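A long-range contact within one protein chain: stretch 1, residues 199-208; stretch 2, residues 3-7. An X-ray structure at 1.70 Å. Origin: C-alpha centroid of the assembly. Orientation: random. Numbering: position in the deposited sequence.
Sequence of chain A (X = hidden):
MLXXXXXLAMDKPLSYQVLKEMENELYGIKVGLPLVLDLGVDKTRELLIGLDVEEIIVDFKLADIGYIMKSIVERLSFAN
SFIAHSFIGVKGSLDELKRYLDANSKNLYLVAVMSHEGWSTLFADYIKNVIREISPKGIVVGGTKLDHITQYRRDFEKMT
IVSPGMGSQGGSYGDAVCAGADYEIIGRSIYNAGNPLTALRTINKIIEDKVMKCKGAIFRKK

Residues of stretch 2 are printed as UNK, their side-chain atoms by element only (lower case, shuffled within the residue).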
# COMPACT_ATOMS: atom_id res chain seq x y z
N ALA A 199 7.62 -26.92 -10.96
CA ALA A 199 8.37 -25.69 -11.24
C ALA A 199 9.17 -25.23 -10.03
O ALA A 199 10.35 -24.88 -10.15
CB ALA A 199 7.45 -24.60 -11.74
N LEU A 200 8.56 -25.25 -8.84
CA LEU A 200 9.33 -24.94 -7.65
C LEU A 200 10.54 -25.86 -7.51
O LEU A 200 11.64 -25.41 -7.20
CB LEU A 200 8.46 -24.96 -6.38
CG LEU A 200 9.21 -24.87 -5.05
CD1 LEU A 200 10.03 -23.58 -4.91
CD2 LEU A 200 8.23 -25.02 -3.87
N ARG A 201 10.37 -27.16 -7.74
CA ARG A 201 11.50 -28.08 -7.60
C ARG A 201 12.61 -27.78 -8.62
O ARG A 201 13.80 -27.80 -8.31
CB ARG A 201 11.04 -29.54 -7.66
CG ARG A 201 10.03 -29.89 -6.55
CD ARG A 201 9.79 -31.39 -6.34
NE ARG A 201 9.49 -31.63 -4.92
CZ ARG A 201 8.57 -32.49 -4.46
NH1 ARG A 201 7.83 -33.22 -5.28
NH2 ARG A 201 8.40 -32.60 -3.15
N THR A 202 12.21 -27.49 -9.86
CA THR A 202 13.15 -27.16 -10.92
C THR A 202 13.92 -25.88 -10.59
O THR A 202 15.15 -25.81 -10.70
CB THR A 202 12.41 -27.00 -12.25
OG1 THR A 202 11.73 -28.23 -12.58
CG2 THR A 202 13.37 -26.62 -13.36
N ILE A 203 13.19 -24.85 -10.16
CA ILE A 203 13.79 -23.58 -9.76
C ILE A 203 14.72 -23.75 -8.56
O ILE A 203 15.80 -23.16 -8.52
CB ILE A 203 12.69 -22.55 -9.41
CG1 ILE A 203 11.93 -22.15 -10.69
CG2 ILE A 203 13.29 -21.34 -8.68
CD1 ILE A 203 10.63 -21.43 -10.43
N ASN A 204 14.30 -24.54 -7.58
CA ASN A 204 15.18 -24.85 -6.46
C ASN A 204 16.48 -25.46 -6.95
O ASN A 204 17.56 -25.09 -6.48
CB ASN A 204 14.49 -25.77 -5.45
CG ASN A 204 13.58 -25.02 -4.49
OD1 ASN A 204 13.76 -23.82 -4.25
ND2 ASN A 204 12.60 -25.72 -3.92
N LYS A 205 16.39 -26.40 -7.89
CA LYS A 205 17.59 -27.03 -8.44
C LYS A 205 18.49 -26.01 -9.12
O LYS A 205 19.70 -25.99 -8.91
CB LYS A 205 17.24 -28.15 -9.42
CG LYS A 205 16.57 -29.37 -8.79
CD LYS A 205 16.36 -30.45 -9.84
CE LYS A 205 15.28 -31.44 -9.42
NZ LYS A 205 14.37 -31.72 -10.57
N ILE A 206 17.90 -25.15 -9.95
CA ILE A 206 18.64 -24.10 -10.63
C ILE A 206 19.39 -23.22 -9.63
O ILE A 206 20.56 -22.87 -9.82
CB ILE A 206 17.71 -23.21 -11.48
CG1 ILE A 206 17.19 -23.99 -12.69
CG2 ILE A 206 18.44 -21.95 -11.95
CD1 ILE A 206 15.99 -23.35 -13.37
N ILE A 207 18.71 -22.86 -8.56
CA ILE A 207 19.29 -21.97 -7.58
C ILE A 207 20.44 -22.62 -6.81
O ILE A 207 21.49 -22.00 -6.64
CB ILE A 207 18.23 -21.43 -6.61
CG1 ILE A 207 17.28 -20.50 -7.36
CG2 ILE A 207 18.89 -20.70 -5.44
CD1 ILE A 207 16.13 -19.96 -6.54
N GLU A 208 20.26 -23.86 -6.37
CA GLU A 208 21.30 -24.54 -5.60
C GLU A 208 22.53 -24.86 -6.46
O GLU A 208 23.62 -25.08 -5.93
CB GLU A 208 20.77 -25.79 -4.89
CG GLU A 208 20.22 -26.87 -5.80
CD GLU A 208 20.36 -28.27 -5.21
OE1 GLU A 208 20.84 -28.39 -4.06
OE2 GLU A 208 20.01 -29.26 -5.90
N UNK A 3 18.72 -26.40 1.76
CA UNK A 3 17.45 -25.73 2.03
C UNK A 3 17.09 -24.70 0.96
O UNK A 3 17.97 -24.08 0.35
c UNK A 3 17.45 -25.09 3.42
c UNK A 3 17.20 -26.08 4.54
c UNK A 3 15.82 -26.72 4.41
c UNK A 3 15.63 -27.86 5.41
n UNK A 3 14.19 -28.21 5.60
N UNK A 4 15.79 -24.50 0.76
CA UNK A 4 15.29 -23.59 -0.26
C UNK A 4 15.58 -22.13 0.07
O UNK A 4 15.66 -21.74 1.24
c UNK A 4 13.78 -23.78 -0.48
o UNK A 4 13.31 -22.92 -1.51
N UNK A 5 15.74 -21.34 -0.98
CA UNK A 5 16.00 -19.92 -0.87
C UNK A 5 14.82 -19.16 -1.45
O UNK A 5 14.92 -17.96 -1.70
n UNK A 5 21.22 -17.73 0.56
c UNK A 5 17.24 -19.57 -1.68
c UNK A 5 21.46 -19.03 0.51
c UNK A 5 18.50 -20.24 -1.21
n UNK A 5 22.68 -19.49 0.76
c UNK A 5 19.11 -19.46 -0.09
n UNK A 5 20.48 -19.87 0.20
N UNK A 6 13.74 -19.88 -1.71
CA UNK A 6 12.59 -19.30 -2.39
C UNK A 6 11.46 -18.87 -1.45
O UNK A 6 11.06 -19.62 -0.56
c UNK A 6 12.99 -20.51 -4.56
c UNK A 6 11.99 -20.25 -3.45
c UNK A 6 10.70 -19.68 -4.01
N UNK A 7 10.96 -17.66 -1.66
CA UNK A 7 9.75 -17.21 -0.99
C UNK A 7 8.65 -17.15 -2.05
O UNK A 7 8.77 -16.41 -3.03
c UNK A 7 10.90 -15.88 0.84
c UNK A 7 11.39 -14.54 1.31
c UNK A 7 9.92 -15.81 -0.34
c UNK A 7 8.56 -15.28 0.12
O HOH W 1 16.15 -22.52 -3.58

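Position 3 carries five side-chain atoms, four carbons in an unbranched row ending in nitrogen. Its CA-to-CB bond points away from the helix, and its nearest side-chain atom, CB, is 8.6 Å from OD1 of Asn-204. The chain is Lys-3, exposed and free of the contact.

Position 4 has two side-chain atoms, one carbon and then one oxygen. Its oxygen lies 2.9 Å from OD1 of Asn-204, a hydrogen-bonding distance, although the hydroxyl proton has another acceptor within reach, so this bond is not settled. A lone tetrahedral carbon ending in oxygen, with no second branch, is serine: Ser-4. Its CB points sideways, and its chi1 is t. OG accepts a well-aligned hydrogen bond from the backbone N of position 6, at 3.1 Å and 159°, which ties the turn to itself just before the strand begins. The CA atoms of Ser-4 and Asn-204 are 6.3 Å apart, the closest backbone approach of the two stretches.

Position 5 has seven side-chain atoms: three carbons, a nitrogen, then a carbon bearing two more nitrogens. Its end leads away from the helix, and what touches stretch 1 is the root of the side chain, CB lying 4.3 Å from CG2 of Ile-207. The guanidinium group identifies Arg-5. Its backbone N also gives a hydrogen to a water 2.9 Å away, and that water donates in turn to OD1 of Asn-204 at 2.8 Å.

Position 6 shows three carbons, one of them carrying the other two, and its CB points toward the helix. Its two end carbons pack against Leu-200, Ile-203 and Ile-207. This beta-branched, wholly apolar side chain is Val-6, with the largest covered area of either stretch. CG2 packs 3.8 Å from CD1 of Ile-207 and 4.2 Å from CG2 of Ile-203; both methyls reach Leu-200, CG1 at 4.1 Å and CG2 at 4.3 Å from its CD1.

Position 7 has four carbons, forked at the first, with one arm two carbons long. It is buried but points away, its CB 9.0 Å from CD1 of Leu-200 at the nearest approach, as the alternation of a strand would have it: Ile-7.

The contact reads as one apolar plug beside one polar clamp. Leu-200, Ile-203, Asn-204 and Ile-207 follow the i, i+3, i+4, i+7 spacing that gathers residues on one helix face, and Val-6 meets all four. Asn-204 OD1 is the polar hub: it faces Ser-4 OG and takes the water that serves Arg-5 N, thereby giving the loop's backbone a partner beside the apolar cluster.

Stretch 2 3-7: KSRVI
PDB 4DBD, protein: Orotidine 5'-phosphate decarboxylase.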